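Local coordinates for protein L-asparagine oxygenase (Streptomyces coelicolor, PDB 2OG5) that hydroxylates L-asparagine at its beta carbon with iron(II), 2-oxoglutarate and O2, supplying a building block for a calcium-dependent lipopeptide antibiotic, at residues 180-185 against 329-334; 143-148 against 152-157. One frame throughout, in Å; residues are numbered along the deposited sequence.

Interaction 1: 180-185 against 329-334; sequences NENAFH and RTFVLT. With NA (sodium ion), chain B.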
ATOM      1  N   ASN A 180      -1.828   2.961   9.286  1.00 18.70           N
ATOM      2  CA  ASN A 180      -1.128   1.791   8.761  1.00 18.78           C
ATOM      3  C   ASN A 180      -2.187   0.887   8.147  1.00 18.85           C
ATOM      4  O   ASN A 180      -3.282   0.755   8.702  1.00 18.87           O
ATOM      5  CB  ASN A 180      -0.398   1.027   9.871  1.00 18.99           C
ATOM      6  CG  ASN A 180       0.737   1.827  10.492  1.00 19.12           C
ATOM      7  OD1 ASN A 180       0.675   2.185  11.664  1.00 18.59           O
ATOM      8  ND2 ASN A 180       1.785   2.093   9.713  1.00 19.54           N
ATOM      9  N   GLU A 181      -1.875   0.300   6.997  1.00 19.64           N
ATOM     10  CA  GLU A 181      -2.795  -0.621   6.341  1.00 20.31           C
ATOM     11  C   GLU A 181      -3.055  -1.831   7.234  1.00 19.87           C
ATOM     12  O   GLU A 181      -2.119  -2.480   7.687  1.00 18.66           O
ATOM     13  CB  GLU A 181      -2.217  -1.080   5.004  1.00 20.99           C
ATOM     14  CG  GLU A 181      -3.230  -1.755   4.101  1.00 22.47           C
ATOM     15  CD  GLU A 181      -4.289  -0.811   3.608  1.00 29.00           C
ATOM     16  OE1 GLU A 181      -4.034   0.411   3.577  1.00 31.40           O
ATOM     17  OE2 GLU A 181      -5.406  -1.275   3.272  1.00 34.53           O
ATOM     18  N   ASN A 182      -4.333  -2.117   7.468  1.00 20.38           N
ATOM     19  CA  ASN A 182      -4.779  -3.269   8.240  1.00 20.96           C
ATOM     20  C   ASN A 182      -4.044  -3.348   9.573  1.00 20.56           C
ATOM     21  O   ASN A 182      -3.548  -4.403   9.967  1.00 21.31           O
ATOM     22  CB  ASN A 182      -4.633  -4.582   7.437  1.00 21.95           C
ATOM     23  CG  ASN A 182      -5.482  -4.593   6.161  1.00 25.75           C
ATOM     24  OD1 ASN A 182      -5.216  -5.356   5.216  1.00 31.48           O
ATOM     25  ND2 ASN A 182      -6.500  -3.741   6.122  1.00 28.93           N
ATOM     26  N   ALA A 183      -4.009  -2.211  10.277  1.00 20.73           N
ATOM     27  CA  ALA A 183      -3.258  -2.067  11.522  1.00 20.98           C
ATOM     28  C   ALA A 183      -3.614  -3.134  12.559  1.00 21.44           C
ATOM     29  O   ALA A 183      -2.753  -3.576  13.319  1.00 22.14           O
ATOM     30  CB  ALA A 183      -3.464  -0.657  12.119  1.00 20.96           C
ATOM     31  N   PHE A 184      -4.876  -3.553  12.582  1.00 21.32           N
ATOM     32  CA  PHE A 184      -5.341  -4.572  13.527  1.00 21.46           C
ATOM     33  C   PHE A 184      -4.687  -5.938  13.343  1.00 21.77           C
ATOM     34  O   PHE A 184      -4.699  -6.748  14.266  1.00 22.59           O
ATOM     35  CB  PHE A 184      -6.858  -4.754  13.389  1.00 22.34           C
ATOM     36  CG  PHE A 184      -7.272  -5.540  12.162  1.00 23.58           C
ATOM     37  CD1 PHE A 184      -7.561  -6.895  12.255  1.00 24.62           C
ATOM     38  CD2 PHE A 184      -7.373  -4.928  10.917  1.00 24.73           C
ATOM     39  CE1 PHE A 184      -7.937  -7.621  11.114  1.00 24.98           C
ATOM     40  CE2 PHE A 184      -7.751  -5.653   9.786  1.00 24.90           C
ATOM     41  CZ  PHE A 184      -8.031  -6.992   9.892  1.00 24.74           C
ATOM     42  N   HIS A 185      -4.176  -6.219  12.147  1.00 20.97           N
ATOM     43  CA  HIS A 185      -3.829  -7.597  11.775  1.00 21.01           C
ATOM     44  C   HIS A 185      -2.368  -7.931  12.070  1.00 21.17           C
ATOM     45  O   HIS A 185      -1.465  -7.156  11.744  1.00 20.08           O
ATOM     46  CB  HIS A 185      -4.139  -7.792  10.293  1.00 21.05           C
ATOM     47  CG  HIS A 185      -4.309  -9.220   9.881  1.00 21.05           C
ATOM     48  ND1 HIS A 185      -3.276 -10.133   9.908  1.00 21.37           N
ATOM     49  CD2 HIS A 185      -5.380  -9.879   9.378  1.00 23.24           C
ATOM     50  CE1 HIS A 185      -3.711 -11.301   9.468  1.00 22.75           C
ATOM     51  NE2 HIS A 185      -4.983 -11.173   9.132  1.00 23.60           N
ATOM     52  N   ARG A 329      -3.578  -1.624  -6.429  1.00 18.77           N
ATOM     53  CA  ARG A 329      -2.870  -1.821  -5.190  1.00 18.87           C
ATOM     54  C   ARG A 329      -2.543  -3.290  -4.977  1.00 18.42           C
ATOM     55  O   ARG A 329      -3.384  -4.166  -5.167  1.00 18.38           O
ATOM     56  CB  ARG A 329      -3.730  -1.332  -4.026  1.00 19.37           C
ATOM     57  CG  ARG A 329      -3.016  -1.396  -2.685  1.00 20.08           C
ATOM     58  CD  ARG A 329      -3.891  -0.892  -1.590  1.00 21.88           C
ATOM     59  NE  ARG A 329      -5.036  -1.764  -1.393  1.00 23.49           N
ATOM     60  CZ  ARG A 329      -6.074  -1.472  -0.620  1.00 25.70           C
ATOM     61  NH1 ARG A 329      -6.130  -0.322   0.027  1.00 27.76           N
ATOM     62  NH2 ARG A 329      -7.074  -2.337  -0.522  1.00 26.09           N
ATOM     63  N   THR A 330      -1.310  -3.542  -4.540  1.00 17.95           N
ATOM     64  CA  THR A 330      -0.882  -4.860  -4.102  1.00 17.71           C
ATOM     65  C   THR A 330      -0.090  -4.748  -2.807  1.00 17.68           C
ATOM     66  O   THR A 330       0.735  -3.847  -2.646  1.00 18.15           O
ATOM     67  CB  THR A 330      -0.029  -5.540  -5.169  1.00 17.73           C
ATOM     68  OG1 THR A 330      -0.863  -5.793  -6.294  1.00 17.71           O
ATOM     69  CG2 THR A 330       0.569  -6.849  -4.679  1.00 18.38           C
ATOM     70  N   PHE A 331      -0.392  -5.656  -1.881  1.00 17.56           N
ATOM     71  CA  PHE A 331       0.324  -5.784  -0.614  1.00 17.83           C
ATOM     72  C   PHE A 331       1.500  -6.734  -0.745  1.00 18.14           C
ATOM     73  O   PHE A 331       1.423  -7.744  -1.459  1.00 17.39           O
ATOM     74  CB  PHE A 331      -0.599  -6.327   0.466  1.00 18.46           C
ATOM     75  CG  PHE A 331      -1.843  -5.507   0.701  1.00 19.26           C
ATOM     76  CD1 PHE A 331      -1.797  -4.127   0.735  1.00 18.79           C
ATOM     77  CD2 PHE A 331      -3.068  -6.132   0.905  1.00 19.66           C
ATOM     78  CE1 PHE A 331      -2.932  -3.382   0.971  1.00 19.50           C
ATOM     79  CE2 PHE A 331      -4.217  -5.392   1.136  1.00 19.65           C
ATOM     80  CZ  PHE A 331      -4.144  -4.015   1.183  1.00 19.73           C
ATOM     81  N   VAL A 332       2.587  -6.422  -0.040  1.00 18.02           N
ATOM     82  CA  VAL A 332       3.762  -7.282   0.026  1.00 17.71           C
ATOM     83  C   VAL A 332       4.018  -7.747   1.448  1.00 17.85           C
ATOM     84  O   VAL A 332       3.978  -6.946   2.387  1.00 17.73           O
ATOM     85  CB  VAL A 332       5.004  -6.537  -0.463  1.00 17.42           C
ATOM     86  CG1 VAL A 332       6.216  -7.461  -0.493  1.00 18.48           C
ATOM     87  CG2 VAL A 332       4.739  -5.938  -1.847  1.00 18.73           C
ATOM     88  N   LEU A 333       4.275  -9.047   1.576  1.00 17.36           N
ATOM     89  CA  LEU A 333       4.727  -9.665   2.802  1.00 17.67           C
ATOM     90  C   LEU A 333       6.212  -9.988   2.642  1.00 17.55           C
ATOM     91  O   LEU A 333       6.614 -10.686   1.712  1.00 17.85           O
ATOM     92  CB  LEU A 333       3.903 -10.922   3.114  1.00 17.97           C
ATOM     93  CG  LEU A 333       2.418 -10.630   3.377  1.00 19.07           C
ATOM     94  CD1 LEU A 333       1.578 -11.927   3.367  1.00 20.82           C
ATOM     95  CD2 LEU A 333       2.218  -9.880   4.680  1.00 20.44           C
ATOM     96  N   THR A 334       7.027  -9.431   3.534  1.00 17.92           N
ATOM     97  CA  THR A 334       8.472  -9.629   3.463  1.00 19.02           C
ATOM     98  C   THR A 334       8.902 -11.043   3.819  1.00 19.64           C
ATOM     99  O   THR A 334       9.938 -11.488   3.351  1.00 20.74           O
ATOM    100  CB  THR A 334       9.200  -8.642   4.368  1.00 19.11           C
ATOM    101  OG1 THR A 334       8.513  -8.547   5.624  1.00 22.87           O
ATOM    102  CG2 THR A 334       9.238  -7.275   3.699  1.00 20.34           C
TER
HETATM  103 NA    NA B 401      -4.696   2.251   3.140  1.00 21.57          NA
HETATM  104  O   HOH W   1      -4.310   1.734   0.678  1.00 30.98           O
HETATM  105  O   HOH W   2      -6.414   1.317   3.176  1.00 34.03           O
HETATM  106  O   HOH W   3      -5.765   3.442   1.879  1.00 38.42           O

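Interaction 2: 143-148 against 152-157; sequences PGAFLP and GALVQD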
ATOM      1  N   PRO A 143       3.561 -11.298  -2.882  1.00 17.25           N
ATOM      2  CA  PRO A 143       2.282 -10.633  -2.741  1.00 17.16           C
ATOM      3  C   PRO A 143       1.400 -11.381  -1.758  1.00 17.45           C
ATOM      4  O   PRO A 143       1.595 -12.566  -1.528  1.00 17.89           O
ATOM      5  CB  PRO A 143       1.697 -10.704  -4.146  1.00 17.53           C
ATOM      6  CG  PRO A 143       2.279 -11.965  -4.710  1.00 17.80           C
ATOM      7  CD  PRO A 143       3.678 -12.039  -4.151  1.00 17.68           C
ATOM      8  N   GLY A 144       0.425 -10.675  -1.204  1.00 17.00           N
ATOM      9  CA  GLY A 144      -0.552 -11.278  -0.321  1.00 17.60           C
ATOM     10  C   GLY A 144      -1.825 -10.464  -0.277  1.00 17.73           C
ATOM     11  O   GLY A 144      -1.845  -9.283  -0.619  1.00 17.36           O
ATOM     12  N   ALA A 145      -2.903 -11.108   0.144  1.00 17.70           N
ATOM     13  CA  ALA A 145      -4.179 -10.423   0.341  1.00 17.68           C
ATOM     14  C   ALA A 145      -4.981 -11.141   1.403  1.00 17.83           C
ATOM     15  O   ALA A 145      -4.598 -12.212   1.850  1.00 18.06           O
ATOM     16  CB  ALA A 145      -4.956 -10.316  -0.950  1.00 18.62           C
ATOM     17  N   PHE A 146      -6.080 -10.516   1.819  1.00 17.66           N
ATOM     18  CA  PHE A 146      -6.872 -10.994   2.948  1.00 18.18           C
ATOM     19  C   PHE A 146      -8.257 -11.340   2.448  1.00 17.56           C
ATOM     20  O   PHE A 146      -8.887 -10.530   1.788  1.00 18.15           O
ATOM     21  CB  PHE A 146      -6.945  -9.909   4.029  1.00 18.71           C
ATOM     22  CG  PHE A 146      -5.592  -9.478   4.502  1.00 19.48           C
ATOM     23  CD1 PHE A 146      -4.994 -10.096   5.580  1.00 19.65           C
ATOM     24  CD2 PHE A 146      -4.881  -8.499   3.810  1.00 20.00           C
ATOM     25  CE1 PHE A 146      -3.720  -9.728   5.997  1.00 20.78           C
ATOM     26  CE2 PHE A 146      -3.603  -8.126   4.221  1.00 21.11           C
ATOM     27  CZ  PHE A 146      -3.027  -8.744   5.309  1.00 20.53           C
ATOM     28  N   LEU A 147      -8.722 -12.547   2.766  1.00 18.03           N
ATOM     29  CA  LEU A 147      -9.987 -13.032   2.204  1.00 18.39           C
ATOM     30  C   LEU A 147     -11.166 -12.059   2.432  1.00 18.45           C
ATOM     31  O   LEU A 147     -11.975 -11.823   1.516  1.00 18.99           O
ATOM     32  CB  LEU A 147     -10.287 -14.428   2.748  1.00 18.44           C
ATOM     33  CG  LEU A 147     -11.530 -15.106   2.165  1.00 18.76           C
ATOM     34  CD1 LEU A 147     -11.469 -15.155   0.634  1.00 21.01           C
ATOM     35  CD2 LEU A 147     -11.734 -16.501   2.739  1.00 19.18           C
ATOM     36  N   PRO A 148     -11.288 -11.486   3.643  1.00 18.91           N
ATOM     37  CA  PRO A 148     -12.406 -10.557   3.879  1.00 19.24           C
ATOM     38  C   PRO A 148     -12.323  -9.160   3.259  1.00 19.63           C
ATOM     39  O   PRO A 148     -13.262  -8.363   3.422  1.00 19.58           O
ATOM     40  CB  PRO A 148     -12.424 -10.421   5.410  1.00 19.18           C
ATOM     41  CG  PRO A 148     -11.666 -11.559   5.908  1.00 19.73           C
ATOM     42  CD  PRO A 148     -10.577 -11.755   4.898  1.00 19.13           C
ATOM     43  N   GLY A 152      -9.917 -11.135  -1.311  1.00 18.92           N
ATOM     44  CA  GLY A 152      -8.592 -11.732  -1.338  1.00 18.57           C
ATOM     45  C   GLY A 152      -7.821 -11.561  -2.630  1.00 18.27           C
ATOM     46  O   GLY A 152      -6.804 -12.217  -2.818  1.00 18.06           O
ATOM     47  N   ALA A 153      -8.279 -10.665  -3.507  1.00 18.02           N
ATOM     48  CA  ALA A 153      -7.592 -10.448  -4.792  1.00 17.70           C
ATOM     49  C   ALA A 153      -6.210  -9.849  -4.565  1.00 17.24           C
ATOM     50  O   ALA A 153      -6.033  -8.970  -3.731  1.00 17.36           O
ATOM     51  CB  ALA A 153      -8.384  -9.524  -5.671  1.00 18.33           C
ATOM     52  N   LEU A 154      -5.226 -10.318  -5.325  1.00 17.45           N
ATOM     53  CA  LEU A 154      -3.869  -9.785  -5.183  1.00 17.72           C
ATOM     54  C   LEU A 154      -3.698  -8.392  -5.750  1.00 18.08           C
ATOM     55  O   LEU A 154      -2.821  -7.657  -5.298  1.00 18.02           O
ATOM     56  CB  LEU A 154      -2.842 -10.706  -5.836  1.00 17.36           C
ATOM     57  CG  LEU A 154      -2.792 -12.117  -5.253  1.00 17.07           C
ATOM     58  CD1 LEU A 154      -1.655 -12.904  -5.897  1.00 18.43           C
ATOM     59  CD2 LEU A 154      -2.652 -12.105  -3.739  1.00 18.18           C
ATOM     60  N   VAL A 155      -4.519  -8.028  -6.733  1.00 17.99           N
ATOM     61  CA  VAL A 155      -4.441  -6.720  -7.375  1.00 18.32           C
ATOM     62  C   VAL A 155      -5.810  -6.048  -7.259  1.00 18.23           C
ATOM     63  O   VAL A 155      -6.790  -6.510  -7.867  1.00 18.59           O
ATOM     64  CB  VAL A 155      -3.989  -6.837  -8.844  1.00 18.53           C
ATOM     65  CG1 VAL A 155      -3.936  -5.464  -9.488  1.00 18.47           C
ATOM     66  CG2 VAL A 155      -2.621  -7.557  -8.944  1.00 18.71           C
ATOM     67  N   GLN A 156      -5.868  -4.953  -6.503  1.00 19.03           N
ATOM     68  CA  GLN A 156      -7.139  -4.340  -6.101  1.00 19.58           C
ATOM     69  C   GLN A 156      -7.240  -2.924  -6.646  1.00 19.36           C
ATOM     70  O   GLN A 156      -6.260  -2.177  -6.645  1.00 19.89           O
ATOM     71  CB  GLN A 156      -7.243  -4.320  -4.569  1.00 20.04           C
ATOM     72  CG  GLN A 156      -6.998  -5.703  -3.951  1.00 20.65           C
ATOM     73  CD  GLN A 156      -7.008  -5.745  -2.436  1.00 22.31           C
ATOM     74  OE1 GLN A 156      -7.268  -4.744  -1.760  1.00 23.54           O
ATOM     75  NE2 GLN A 156      -6.697  -6.920  -1.892  1.00 21.09           N
ATOM     76  N   ASP A 157      -8.431  -2.546  -7.092  1.00 19.56           N
ATOM     77  CA  ASP A 157      -8.638  -1.220  -7.653  1.00 19.93           C
ATOM     78  C   ASP A 157      -8.912  -0.199  -6.567  1.00 19.93           C
ATOM     79  O   ASP A 157      -9.623  -0.475  -5.584  1.00 20.22           O
ATOM     80  CB  ASP A 157      -9.807  -1.215  -8.642  1.00 19.90           C
ATOM     81  CG  ASP A 157      -9.522  -2.016  -9.894  1.00 20.82           C
ATOM     82  OD1 ASP A 157      -8.405  -1.926 -10.426  1.00 19.58           O
ATOM     83  OD2 ASP A 157     -10.429  -2.728 -10.379  1.00 23.02           O
TER
HETATM   84  O   HOH W   4      -2.653  -7.366  -2.502  1.00 17.07           O
HETATM   85  O   HOH W   5      -7.113  -7.972   0.884  1.00 19.44           O

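Interaction 1: 180-185 against 329-334
E181 reaches across from the loop after strand 176-179 to R329 and F331 on strand 326-333. Its backbone N is held by N306. From CB the chain runs with CG anti to the backbone N (chi1 -166°), and it bends at chi2 (67°). E181 CG meets the F331 ring obliquely, 3.5 Å from F331 CE1. The two side chains cross at about a right angle. E181 CD lies 3.9 Å from the same F331 CE1, and the carboxylate is tilted 31° from the ring plane.

At the tip the two oxygens do different work. OE1 is a ligand of the sodium ion, with a 2.0 Å bond from E181 OE1 to the metal. H179 and H311 also bind this ion, and three waters add to its shell. OE2 faces R329, with E181 OE2 3.5 Å from R329 NH1. This oxygen lies over one face of the guanidinium, well out of its plane, so the salt bridge rests on charge alone and no N-H points at it. F331 CZ also sits 3.4 Å above the R329 guanidinium plane.

R329 uses N-H groups elsewhere. NH1 donates to water 1 at its edge, 2.8 Å from R329 NH1 to the water oxygen, and that water is a sodium ligand. NH2 is hydrogen-bonded to Q156.

H179, E181 and H311 are the iron-binding triad of this 2-oxoglutarate-dependent oxygenase, here occupied by sodium. E181, N182 and R329 also bind L-asparagine. The contact therefore joins metal site to substrate pocket: one carboxylate holds the metal through OE1 and faces the substrate-binding R329 through OE2.

Interaction 2: 143-148 against 152-157
A145 and L154 carry the apolar part of this contact. The CB of A145 lies 4.0 Å from L154 CD2. L154 CD2 is also close to the carbonyl carbon of G144 and to A145 N, so it packs against the G144-A145 peptide. The other branch turns to P143, with L154 CD1 4.2 Å from P143 CG.

The A145 methyl also packs closely on backbone oxygens: A145 CB is 3.2 Å from G152 O and nearly as close to A153 O. G152 has a positive phi (71°), which by itself favours glycine, and G152 CA makes a CA-H...O contact with F146 O at 3.4 Å.

The hydrogen bonds run within one segment or through water. Q156 extends beyond CG, and Q156 NE2 donates to A153 O at 2.8 Å. The bond is nearly straight (172°) and in the carbonyl plane, which fixes the amide's rotation. Q156 OE1 is hydrogen-bonded to R329. Water 5 accepts from Q156 NE2 and from F146 N. Water 4 donates to G144 O, 2.8 Å from its oxygen, and to L154 O.

Strands 142-146 and 156-158 each pair antiparallel with strand 326-333, and the loop between them is packed back on the first strand. Helices 128-140 and 66-76 both touch P143 and L154, while F146 leans on F331 of strand 326-333.

How the interactions relate
Both interactions are mainly buried. Segment 329-334 lies on strand 326-333, and both strands of interaction 2 pair with that strand. Interaction 1 lies nearer the centre of the chain and combines a metal-bound carboxylate, an arginine and an aromatic ring. Interaction 2 is larger, 276 against 130 Å², and relies on methyl groups, backbone and bridging waters, reaching the surface at L147. A probable hydrogen bond from T330 OG1 to L154 O, 2.9 Å long, joins the two, beside the link between R329 and Q156. Q156 is thus placed to orient the substrate-binding R329, as a second-shell residue would.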